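Local coordinates for protein chaperone SycD (PDB 4NRH) that probably acts as a cytosolic type III secretion chaperone of the LcrH/SycD family, bound here to the gatekeeper protein CopN in a complex linked to translocator secretion, at residues 27-32 against 84-89; 71-76 against 102-107; 92-98 against 123-127. One frame throughout, in Å; residues are numbered along the deposited sequence.

Contact 1: residues 27-32 against 84-89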
loop_
_atom_site.group_PDB
_atom_site.type_symbol
_atom_site.label_atom_id
_atom_site.label_comp_id
_atom_site.label_asym_id
_atom_site.label_seq_id
_atom_site.Cartn_x
_atom_site.Cartn_y
_atom_site.Cartn_z
ATOM N N PHE D 27 -2.624 3.105 1.409
ATOM C CA PHE D 27 -3.113 4.185 0.562
ATOM C C PHE D 27 -2.568 4.028 -0.853
ATOM O O PHE D 27 -1.575 3.329 -1.059
ATOM C CB PHE D 27 -2.702 5.546 1.131
ATOM C CG PHE D 27 -3.031 5.726 2.584
ATOM C CD1 PHE D 27 -4.335 5.950 2.991
ATOM C CD2 PHE D 27 -2.032 5.684 3.543
ATOM C CE1 PHE D 27 -4.638 6.122 4.328
ATOM C CE2 PHE D 27 -2.329 5.856 4.882
ATOM C CZ PHE D 27 -3.633 6.075 5.274
ATOM N N PRO D 28 -3.220 4.669 -1.836
ATOM C CA PRO D 28 -2.645 4.709 -3.185
ATOM C C PRO D 28 -1.307 5.446 -3.192
ATOM O O PRO D 28 -1.124 6.389 -2.422
ATOM C CB PRO D 28 -3.700 5.467 -3.998
ATOM C CG PRO D 28 -4.971 5.296 -3.230
ATOM C CD PRO D 28 -4.565 5.269 -1.789
ATOM N N ASP D 29 -0.383 5.012 -4.043
ATOM C CA ASP D 29 0.923 5.654 -4.146
ATOM C C ASP D 29 0.827 7.019 -4.816
ATOM O O ASP D 29 1.567 7.943 -4.474
ATOM C CB ASP D 29 1.900 4.767 -4.919
ATOM C CG ASP D 29 2.437 3.624 -4.084
ATOM O OD1 ASP D 29 2.405 3.729 -2.841
ATOM O OD2 ASP D 29 2.895 2.622 -4.672
ATOM N N ASP D 30 -0.089 7.137 -5.772
ATOM C CA ASP D 30 -0.148 8.309 -6.637
ATOM C C ASP D 30 -1.552 8.906 -6.616
ATOM O O ASP D 30 -2.409 8.525 -7.412
ATOM C CB ASP D 30 0.260 7.936 -8.067
ATOM C CG ASP D 30 0.466 9.150 -8.962
ATOM O OD1 ASP D 30 0.036 10.263 -8.596
ATOM O OD2 ASP D 30 1.065 8.985 -10.046
ATOM N N LEU D 31 -1.779 9.840 -5.698
ATOM C CA LEU D 31 -3.094 10.458 -5.546
ATOM C C LEU D 31 -3.479 11.303 -6.759
ATOM O O LEU D 31 -4.662 11.503 -7.026
ATOM C CB LEU D 31 -3.140 11.313 -4.279
ATOM C CG LEU D 31 -3.202 10.543 -2.958
ATOM C CD1 LEU D 31 -3.432 11.495 -1.796
ATOM C CD2 LEU D 31 -4.289 9.479 -3.004
ATOM N N GLU D 32 -2.484 11.801 -7.487
ATOM C CA GLU D 32 -2.748 12.555 -8.708
ATOM C C GLU D 32 -3.433 11.675 -9.749
ATOM O O GLU D 32 -4.431 12.066 -10.352
ATOM C CB GLU D 32 -1.457 13.136 -9.285
ATOM C CG GLU D 32 -1.682 13.963 -10.538
ATOM C CD GLU D 32 -0.391 14.396 -11.203
ATOM O OE1 GLU D 32 0.691 14.154 -10.629
ATOM O OE2 GLU D 32 -0.461 14.976 -12.307
ATOM N N ARG D 84 -4.869 17.161 -1.968
ATOM C CA ARG D 84 -5.187 15.871 -2.575
ATOM C C ARG D 84 -5.538 14.829 -1.515
ATOM O O ARG D 84 -6.461 14.037 -1.699
ATOM C CB ARG D 84 -4.030 15.370 -3.443
ATOM C CG ARG D 84 -3.834 16.154 -4.732
ATOM C CD ARG D 84 -3.131 15.309 -5.782
ATOM N NE ARG D 84 -3.070 15.982 -7.077
ATOM C CZ ARG D 84 -1.945 16.370 -7.667
ATOM N NH1 ARG D 84 -0.775 16.145 -7.084
ATOM N NH2 ARG D 84 -1.988 16.977 -8.845
ATOM N N TRP D 85 -4.794 14.829 -0.411
ATOM C CA TRP D 85 -5.087 13.940 0.710
ATOM C C TRP D 85 -6.460 14.239 1.306
ATOM O O TRP D 85 -7.223 13.326 1.622
ATOM C CB TRP D 85 -4.010 14.055 1.793
ATOM C CG TRP D 85 -2.816 13.179 1.555
ATOM C CD1 TRP D 85 -1.552 13.583 1.236
ATOM C CD2 TRP D 85 -2.776 11.748 1.619
ATOM N NE1 TRP D 85 -0.727 12.492 1.099
ATOM C CE2 TRP D 85 -1.455 11.353 1.328
ATOM C CE3 TRP D 85 -3.730 10.762 1.894
ATOM C CZ2 TRP D 85 -1.063 10.018 1.303
ATOM C CZ3 TRP D 85 -3.338 9.435 1.870
ATOM C CH2 TRP D 85 -2.016 9.076 1.577
ATOM N N LEU D 86 -6.759 15.525 1.465
ATOM C CA LEU D 86 -8.047 15.960 1.994
ATOM C C LEU D 86 -9.188 15.515 1.088
ATOM O O LEU D 86 -10.226 15.050 1.558
ATOM C CB LEU D 86 -8.072 17.478 2.158
ATOM C CG LEU D 86 -7.316 18.036 3.363
ATOM C CD1 LEU D 86 -7.275 19.548 3.294
ATOM C CD2 LEU D 86 -7.964 17.571 4.657
ATOM N N VAL D 87 -8.981 15.667 -0.215
ATOM C CA VAL D 87 -9.966 15.258 -1.205
ATOM C C VAL D 87 -10.124 13.738 -1.196
ATOM O O VAL D 87 -11.223 13.213 -1.375
ATOM C CB VAL D 87 -9.562 15.753 -2.617
ATOM C CG1 VAL D 87 -10.159 14.875 -3.700
ATOM C CG2 VAL D 87 -9.971 17.208 -2.806
ATOM N N PHE D 88 -9.021 13.039 -0.945
ATOM C CA PHE D 88 -9.041 11.585 -0.819
ATOM C C PHE D 88 -9.905 11.143 0.358
ATOM O O PHE D 88 -10.660 10.176 0.259
ATOM C CB PHE D 88 -7.613 11.044 -0.667
ATOM C CG PHE D 88 -7.547 9.605 -0.232
ATOM C CD1 PHE D 88 -7.637 8.583 -1.163
ATOM C CD2 PHE D 88 -7.371 9.275 1.103
ATOM C CE1 PHE D 88 -7.573 7.259 -0.768
ATOM C CE2 PHE D 88 -7.305 7.953 1.503
ATOM C CZ PHE D 88 -7.405 6.945 0.566
ATOM N N PHE D 89 -9.788 11.859 1.472
ATOM C CA PHE D 89 -10.536 11.530 2.681
ATOM C C PHE D 89 -12.007 11.929 2.582
ATOM O O PHE D 89 -12.889 11.169 2.982
ATOM C CB PHE D 89 -9.889 12.195 3.896
ATOM C CG PHE D 89 -8.618 11.530 4.339
ATOM C CD1 PHE D 89 -8.554 10.152 4.472
ATOM C CD2 PHE D 89 -7.485 12.278 4.613
ATOM C CE1 PHE D 89 -7.387 9.533 4.875
ATOM C CE2 PHE D 89 -6.314 11.664 5.015
ATOM C CZ PHE D 89 -6.265 10.290 5.146
#
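Leu31 lays its CD1 methyl over the face of the Trp85 indole, 3.7 Å from the centroid of the five-membered ring and 18° off its normal, a CH-pi contact. A branched aliphatic suits this place because its other methyl, CD2, reaches CD1 of Phe88 at 3.9 Å. The same indole turns its edge to the face of the Phe27 ring in a T-shaped pair, with six-membered-ring centroids 5.2 Å apart and planes at 89°. Pro28, compact and rigid, sets CD 3.7 Å from Phe88 CE1. At the polar margin the aliphatic part of Glu32 lies over the Arg84 guanidinium (CG to NH2 3.5 Å), while the Glu32 carboxylate is hydrogen-bonded to Gln112 through OE2. Asp30 N-caps helix 31-35 through a weak bond from Glu32 N to OD1 (3.2 Å). Arg279 of CopN forms a salt bridge with Asp29 and donates a hydrogen bond to the Phe27 carbonyl oxygen. Helix 9-19 packs against Phe27, Trp85 and Phe89, and helix 94-106 meets helix 76-89 through Arg84 and Val87.

Contact 2: residues 71-76 against 102-107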
loop_
_atom_site.group_PDB
_atom_site.type_symbol
_atom_site.label_atom_id
_atom_site.label_comp_id
_atom_site.label_asym_id
_atom_site.label_seq_id
_atom_site.Cartn_x
_atom_site.Cartn_y
_atom_site.Cartn_z
ATOM N N TYR D 71 -0.012 27.328 1.069
ATOM C CA TYR D 71 -0.442 28.093 -0.095
ATOM C C TYR D 71 -0.081 29.570 0.042
ATOM O O TYR D 71 0.396 30.193 -0.907
ATOM C CB TYR D 71 -1.949 27.933 -0.305
ATOM C CG TYR D 71 -2.506 28.750 -1.448
ATOM C CD1 TYR D 71 -2.376 28.320 -2.762
ATOM C CD2 TYR D 71 -3.171 29.945 -1.211
ATOM C CE1 TYR D 71 -2.887 29.062 -3.809
ATOM C CE2 TYR D 71 -3.686 30.695 -2.252
ATOM C CZ TYR D 71 -3.541 30.248 -3.549
ATOM O OH TYR D 71 -4.051 30.988 -4.589
ATOM N N LEU D 72 -0.315 30.124 1.228
ATOM C CA LEU D 72 -0.012 31.527 1.499
ATOM C C LEU D 72 1.492 31.801 1.500
ATOM O O LEU D 72 1.924 32.935 1.295
ATOM C CB LEU D 72 -0.621 31.953 2.837
ATOM C CG LEU D 72 -2.148 31.908 2.931
ATOM C CD1 LEU D 72 -2.616 32.379 4.300
ATOM C CD2 LEU D 72 -2.782 32.740 1.826
ATOM N N ASP D 73 2.283 30.758 1.732
ATOM C CA ASP D 73 3.738 30.879 1.723
ATOM C C ASP D 73 4.306 30.643 0.328
ATOM O O ASP D 73 5.518 30.513 0.157
ATOM C CB ASP D 73 4.365 29.896 2.716
ATOM C CG ASP D 73 4.124 30.292 4.158
ATOM O OD1 ASP D 73 3.881 31.490 4.414
ATOM O OD2 ASP D 73 4.178 29.405 5.036
ATOM N N LYS D 74 3.409 30.567 -0.654
ATOM C CA LYS D 74 3.757 30.331 -2.056
ATOM C C LYS D 74 4.408 28.964 -2.263
ATOM O O LYS D 74 5.038 28.719 -3.292
ATOM C CB LYS D 74 4.676 31.437 -2.585
ATOM C CG LYS D 74 4.061 32.828 -2.557
ATOM C CD LYS D 74 5.133 33.903 -2.625
ATOM C CE LYS D 74 4.526 35.275 -2.871
ATOM N NZ LYS D 74 3.552 35.644 -1.807
ATOM N N ASP D 75 4.254 28.078 -1.284
ATOM C CA ASP D 75 4.692 26.697 -1.436
ATOM C C ASP D 75 3.535 25.885 -2.002
ATOM O O ASP D 75 2.846 25.166 -1.276
ATOM C CB ASP D 75 5.164 26.119 -0.101
ATOM C CG ASP D 75 5.931 24.820 -0.264
ATOM O OD1 ASP D 75 5.967 24.280 -1.391
ATOM O OD2 ASP D 75 6.499 24.335 0.737
ATOM N N TYR D 76 3.332 26.009 -3.309
ATOM C CA TYR D 76 2.187 25.405 -3.973
ATOM C C TYR D 76 2.313 23.888 -4.041
ATOM O O TYR D 76 1.321 23.172 -3.921
ATOM C CB TYR D 76 2.029 25.997 -5.373
ATOM C CG TYR D 76 1.951 27.507 -5.366
ATOM C CD1 TYR D 76 0.949 28.166 -4.666
ATOM C CD2 TYR D 76 2.890 28.274 -6.044
ATOM C CE1 TYR D 76 0.880 29.546 -4.648
ATOM C CE2 TYR D 76 2.826 29.654 -6.034
ATOM C CZ TYR D 76 1.820 30.285 -5.335
ATOM O OH TYR D 76 1.756 31.659 -5.323
ATOM N N ALA D 102 -6.898 26.143 -7.007
ATOM C CA ALA D 102 -6.132 27.381 -6.915
ATOM C C ALA D 102 -4.632 27.110 -6.867
ATOM O O ALA D 102 -3.844 27.825 -7.486
ATOM C CB ALA D 102 -6.566 28.180 -5.696
ATOM N N SER D 103 -4.244 26.076 -6.128
ATOM C CA SER D 103 -2.839 25.703 -6.001
ATOM C C SER D 103 -2.273 25.211 -7.328
ATOM O O SER D 103 -1.160 25.575 -7.711
ATOM C CB SER D 103 -2.669 24.631 -4.924
ATOM O OG SER D 103 -2.975 25.145 -3.640
ATOM N N LEU D 104 -3.045 24.384 -8.025
ATOM C CA LEU D 104 -2.670 23.916 -9.355
ATOM C C LEU D 104 -2.620 25.079 -10.340
ATOM O O LEU D 104 -1.759 25.126 -11.220
ATOM C CB LEU D 104 -3.645 22.844 -9.847
ATOM C CG LEU D 104 -3.651 21.519 -9.084
ATOM C CD1 LEU D 104 -4.905 20.719 -9.405
ATOM C CD2 LEU D 104 -2.400 20.710 -9.397
ATOM N N HIS D 105 -3.558 26.010 -10.189
ATOM C CA HIS D 105 -3.612 27.214 -11.014
ATOM C C HIS D 105 -2.320 28.016 -10.872
ATOM O O HIS D 105 -1.699 28.393 -11.867
ATOM C CB HIS D 105 -4.827 28.066 -10.623
ATOM C CG HIS D 105 -5.083 29.230 -11.532
ATOM N ND1 HIS D 105 -6.315 29.841 -11.621
ATOM C CD2 HIS D 105 -4.273 29.894 -12.392
ATOM C CE1 HIS D 105 -6.254 30.831 -12.493
ATOM N NE2 HIS D 105 -5.025 30.885 -12.975
ATOM N N MET D 106 -1.918 28.271 -9.630
ATOM C CA MET D 106 -0.694 29.015 -9.354
ATOM C C MET D 106 0.544 28.246 -9.810
ATOM O O MET D 106 1.591 28.837 -10.069
ATOM C CB MET D 106 -0.589 29.337 -7.862
ATOM C CG MET D 106 -1.692 30.244 -7.336
ATOM S SD MET D 106 -1.767 31.827 -8.192
ATOM C CE MET D 106 -0.115 32.455 -7.903
ATOM N N SER D 107 0.417 26.926 -9.903
ATOM C CA SER D 107 1.512 26.072 -10.351
ATOM C C SER D 107 1.516 25.922 -11.868
ATOM O O SER D 107 2.357 25.215 -12.425
ATOM C CB SER D 107 1.422 24.696 -9.692
ATOM O OG SER D 107 1.601 24.786 -8.290
#
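A methionine folds along one face of a tyrosine ring: Met106 places CB over the face of Tyr76, 3.5 Å from the ring centroid and only 12° off the normal, while its three chi angles, all m, fold the chain so that CE comes within 3.3 Å of Tyr76 OH. The sulfur takes part more loosely, with SD 5.5 Å from the same centroid and oblique to it, a Met-aromatic contact. A long, flexible and polarisable side chain suits this job at the surface, since it can follow the outline of a ring. Tyr71 fills the neighbouring space, its OH 3.9 Å from Ala102 CB and 3.7 Å from Met106 CG; the small alanine lets the phenol end approach the helix closely.

The two tyrosines flank the turn between antiparallel helices 57-72 and 76-89, a helical hairpin consistent with tetratricopeptide repeats, and they lean on the end of the next helix, 94-106. A Schellman motif ends helix 57-72, with Lys74 (positive phi) at C-prime: Lys74 N donates to Tyr71 O at 3.0 Å and Asp75 N to Ala70 O. Asp75 then N-caps the following helix, so the chain reverses within a few residues and Tyr76 opens the new helix facing the partner segment.

Small polar residues line the backbone approach, where the closest CA atoms belong to Tyr76 and Ser103, 5.4 Å apart. Ser103 OG lies 3.3 Å from Tyr71 CD1 and hydrogen-bonds to Ser79 and to the Ser99 carbonyl. Ser107 OG, 3.2 Å from Tyr76 CB, donates back to Ser103 O at 2.9 Å.

Contact 3: residues 92-98 against 123-127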
loop_
_atom_site.group_PDB
_atom_site.type_symbol
_atom_site.label_atom_id
_atom_site.label_comp_id
_atom_site.label_asym_id
_atom_site.label_seq_id
_atom_site.Cartn_x
_atom_site.Cartn_y
_atom_site.Cartn_z
ATOM N N PHE D 92 -16.284 15.464 -0.916
ATOM C CA PHE D 92 -17.539 16.207 -0.999
ATOM C C PHE D 92 -17.445 17.574 -0.329
ATOM O O PHE D 92 -18.432 18.303 -0.253
ATOM C CB PHE D 92 -18.681 15.393 -0.386
ATOM C CG PHE D 92 -18.912 14.074 -1.066
ATOM C CD1 PHE D 92 -19.607 14.011 -2.262
ATOM C CD2 PHE D 92 -18.433 12.899 -0.511
ATOM C CE1 PHE D 92 -19.819 12.801 -2.894
ATOM C CE2 PHE D 92 -18.643 11.685 -1.139
ATOM C CZ PHE D 92 -19.337 11.637 -2.332
ATOM N N VAL D 93 -16.254 17.919 0.150
ATOM C CA VAL D 93 -16.021 19.247 0.701
ATOM C C VAL D 93 -15.492 20.158 -0.402
ATOM O O VAL D 93 -14.364 19.995 -0.866
ATOM C CB VAL D 93 -15.029 19.219 1.873
ATOM C CG1 VAL D 93 -14.874 20.611 2.470
ATOM C CG2 VAL D 93 -15.490 18.226 2.932
ATOM N N SER D 94 -16.320 21.109 -0.819
ATOM C CA SER D 94 -16.040 21.921 -2.000
ATOM C C SER D 94 -14.793 22.794 -1.871
ATOM O O SER D 94 -14.095 23.031 -2.857
ATOM C CB SER D 94 -17.245 22.804 -2.323
ATOM O OG SER D 94 -17.523 23.693 -1.256
ATOM N N LYS D 95 -14.513 23.270 -0.661
ATOM C CA LYS D 95 -13.358 24.137 -0.451
ATOM C C LYS D 95 -12.043 23.368 -0.573
ATOM O O LYS D 95 -10.994 23.964 -0.816
ATOM C CB LYS D 95 -13.443 24.839 0.908
ATOM C CG LYS D 95 -13.178 23.958 2.112
ATOM C CD LYS D 95 -13.271 24.778 3.391
ATOM C CE LYS D 95 -12.920 23.952 4.616
ATOM N NZ LYS D 95 -13.014 24.756 5.867
ATOM N N PHE D 96 -12.097 22.050 -0.404
ATOM C CA PHE D 96 -10.913 21.217 -0.602
ATOM C C PHE D 96 -10.520 21.222 -2.076
ATOM O O PHE D 96 -9.360 21.443 -2.421
ATOM C CB PHE D 96 -11.152 19.778 -0.134
ATOM C CG PHE D 96 -11.294 19.628 1.358
ATOM C CD1 PHE D 96 -11.088 20.704 2.208
ATOM C CD2 PHE D 96 -11.621 18.399 1.910
ATOM C CE1 PHE D 96 -11.220 20.560 3.577
ATOM C CE2 PHE D 96 -11.753 18.249 3.279
ATOM C CZ PHE D 96 -11.551 19.330 4.113
ATOM N N TRP D 97 -11.502 20.979 -2.937
ATOM C CA TRP D 97 -11.299 21.012 -4.380
ATOM C C TRP D 97 -10.919 22.405 -4.878
ATOM O O TRP D 97 -10.100 22.546 -5.787
ATOM C CB TRP D 97 -12.561 20.540 -5.103
ATOM C CG TRP D 97 -12.765 19.059 -5.091
ATOM C CD1 TRP D 97 -13.596 18.350 -4.274
ATOM C CD2 TRP D 97 -12.148 18.104 -5.961
ATOM N NE1 TRP D 97 -13.525 17.011 -4.573
ATOM C CE2 TRP D 97 -12.641 16.834 -5.606
ATOM C CE3 TRP D 97 -11.220 18.199 -7.004
ATOM C CZ2 TRP D 97 -12.244 15.669 -6.258
ATOM C CZ3 TRP D 97 -10.823 17.042 -7.647
ATOM C CH2 TRP D 97 -11.333 15.794 -7.271
ATOM N N PHE D 98 -11.522 23.429 -4.283
ATOM C CA PHE D 98 -11.302 24.804 -4.718
ATOM C C PHE D 98 -9.871 25.233 -4.419
ATOM O O PHE D 98 -9.200 25.827 -5.263
ATOM C CB PHE D 98 -12.294 25.751 -4.037
ATOM C CG PHE D 98 -12.600 26.989 -4.835
ATOM C CD1 PHE D 98 -11.985 27.220 -6.055
ATOM C CD2 PHE D 98 -13.503 27.926 -4.360
ATOM C CE1 PHE D 98 -12.266 28.358 -6.788
ATOM C CE2 PHE D 98 -13.788 29.068 -5.088
ATOM C CZ PHE D 98 -13.170 29.283 -6.302
ATOM N N LEU D 123 -20.218 20.521 -6.756
ATOM C CA LEU D 123 -20.483 20.446 -5.324
ATOM C C LEU D 123 -21.116 21.733 -4.796
ATOM O O LEU D 123 -21.746 21.737 -3.738
ATOM C CB LEU D 123 -19.191 20.149 -4.563
ATOM C CG LEU D 123 -18.491 18.827 -4.890
ATOM C CD1 LEU D 123 -17.161 18.727 -4.155
ATOM C CD2 LEU D 123 -19.383 17.637 -4.559
ATOM N N ARG D 124 -20.941 22.821 -5.540
ATOM C CA ARG D 124 -21.341 24.145 -5.077
ATOM C C ARG D 124 -21.958 24.935 -6.230
ATOM O O ARG D 124 -21.360 25.886 -6.735
ATOM C CB ARG D 124 -20.134 24.885 -4.499
ATOM C CG ARG D 124 -20.466 25.995 -3.520
ATOM C CD ARG D 124 -19.274 26.925 -3.355
ATOM N NE ARG D 124 -18.212 26.346 -2.541
ATOM C CZ ARG D 124 -17.005 26.886 -2.400
ATOM N NH1 ARG D 124 -16.706 28.017 -3.025
ATOM N NH2 ARG D 124 -16.095 26.294 -1.639
ATOM N N ASP D 125 -23.155 24.524 -6.641
ATOM C CA ASP D 125 -23.791 25.025 -7.860
ATOM C C ASP D 125 -24.023 26.538 -7.896
ATOM O O ASP D 125 -23.940 27.155 -8.958
ATOM C CB ASP D 125 -25.130 24.309 -8.070
ATOM C CG ASP D 125 -25.672 24.488 -9.475
ATOM O OD1 ASP D 125 -24.872 24.776 -10.390
ATOM O OD2 ASP D 125 -26.898 24.344 -9.663
ATOM N N LYS D 126 -24.317 27.134 -6.745
ATOM C CA LYS D 126 -24.682 28.550 -6.702
ATOM C C LYS D 126 -23.493 29.493 -6.887
ATOM O O LYS D 126 -23.669 30.657 -7.245
ATOM C CB LYS D 126 -25.390 28.872 -5.383
ATOM C CG LYS D 126 -26.736 28.183 -5.218
ATOM C CD LYS D 126 -27.353 28.488 -3.863
ATOM C CE LYS D 126 -28.697 27.798 -3.698
ATOM N NZ LYS D 126 -29.253 27.975 -2.327
ATOM N N ASP D 127 -22.288 28.990 -6.640
ATOM C CA ASP D 127 -21.081 29.812 -6.698
ATOM C C ASP D 127 -20.624 30.048 -8.138
ATOM O O ASP D 127 -20.346 29.096 -8.867
ATOM C CB ASP D 127 -19.961 29.151 -5.893
ATOM C CG ASP D 127 -18.845 30.113 -5.527
ATOM O OD1 ASP D 127 -18.821 31.243 -6.054
ATOM O OD2 ASP D 127 -17.981 29.731 -4.711
#
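Within a tetratricopeptide repeat, the start of helix 94-106 meets the turn that follows its antiparallel partner, helix 110-123, and Arg124 supplies the polar link. Arg124 NE and NH2 both donate to Ser94 OG, each at 3.0 Å, so one hydroxyl oxygen accepts two bonds; serine is short enough to let the guanidinium edge approach the helix. Arg124 NH1 is engaged as well, in a salt bridge to Asp127 OD2 at 2.7 Å across the type I turn 124-127. The other carboxylate oxygen, Asp127 OD1, accepts from Tyr129 N and caps the next helix. Elsewhere, Lys95 pairs with Glu61, and Trp97 NE1 donates to the Pro91 carbonyl.

Beside this network Leu123 provides the apolar half. It packs its CB 4.0 Å from Ser94 CB and its CD2 4.3 Å from Phe92 CD1, a branched residue filling the gap between serine and aromatics. The indole touches it as well, with Trp97 CD1 3.6 Å from Leu123 CD1.

In the fold
Contacts 2 and 3 join ends and turns of helices 57-72, 76-89, 94-106 and 110-123, while contact 1 brings the start of helix 31-35 and the loop before it onto helix 76-89. Helix 94-106 is shared: contact 3 uses its start and contact 2 its end, with centres about 18 Å apart and no touch beyond adjoining in sequence. Contact 1 meets both. Its Arg84 NH2 lies 3.8 Å from Leu104 CD2 of contact 2, their centres being about 18 Å apart, and its Val87 CG1 lies 3.4 Å from Trp97 CZ2 of contact 3, whose centre is about 17 Å away. Helix 76-89 thus links the three. CopN touches contact 1 but neither of the others.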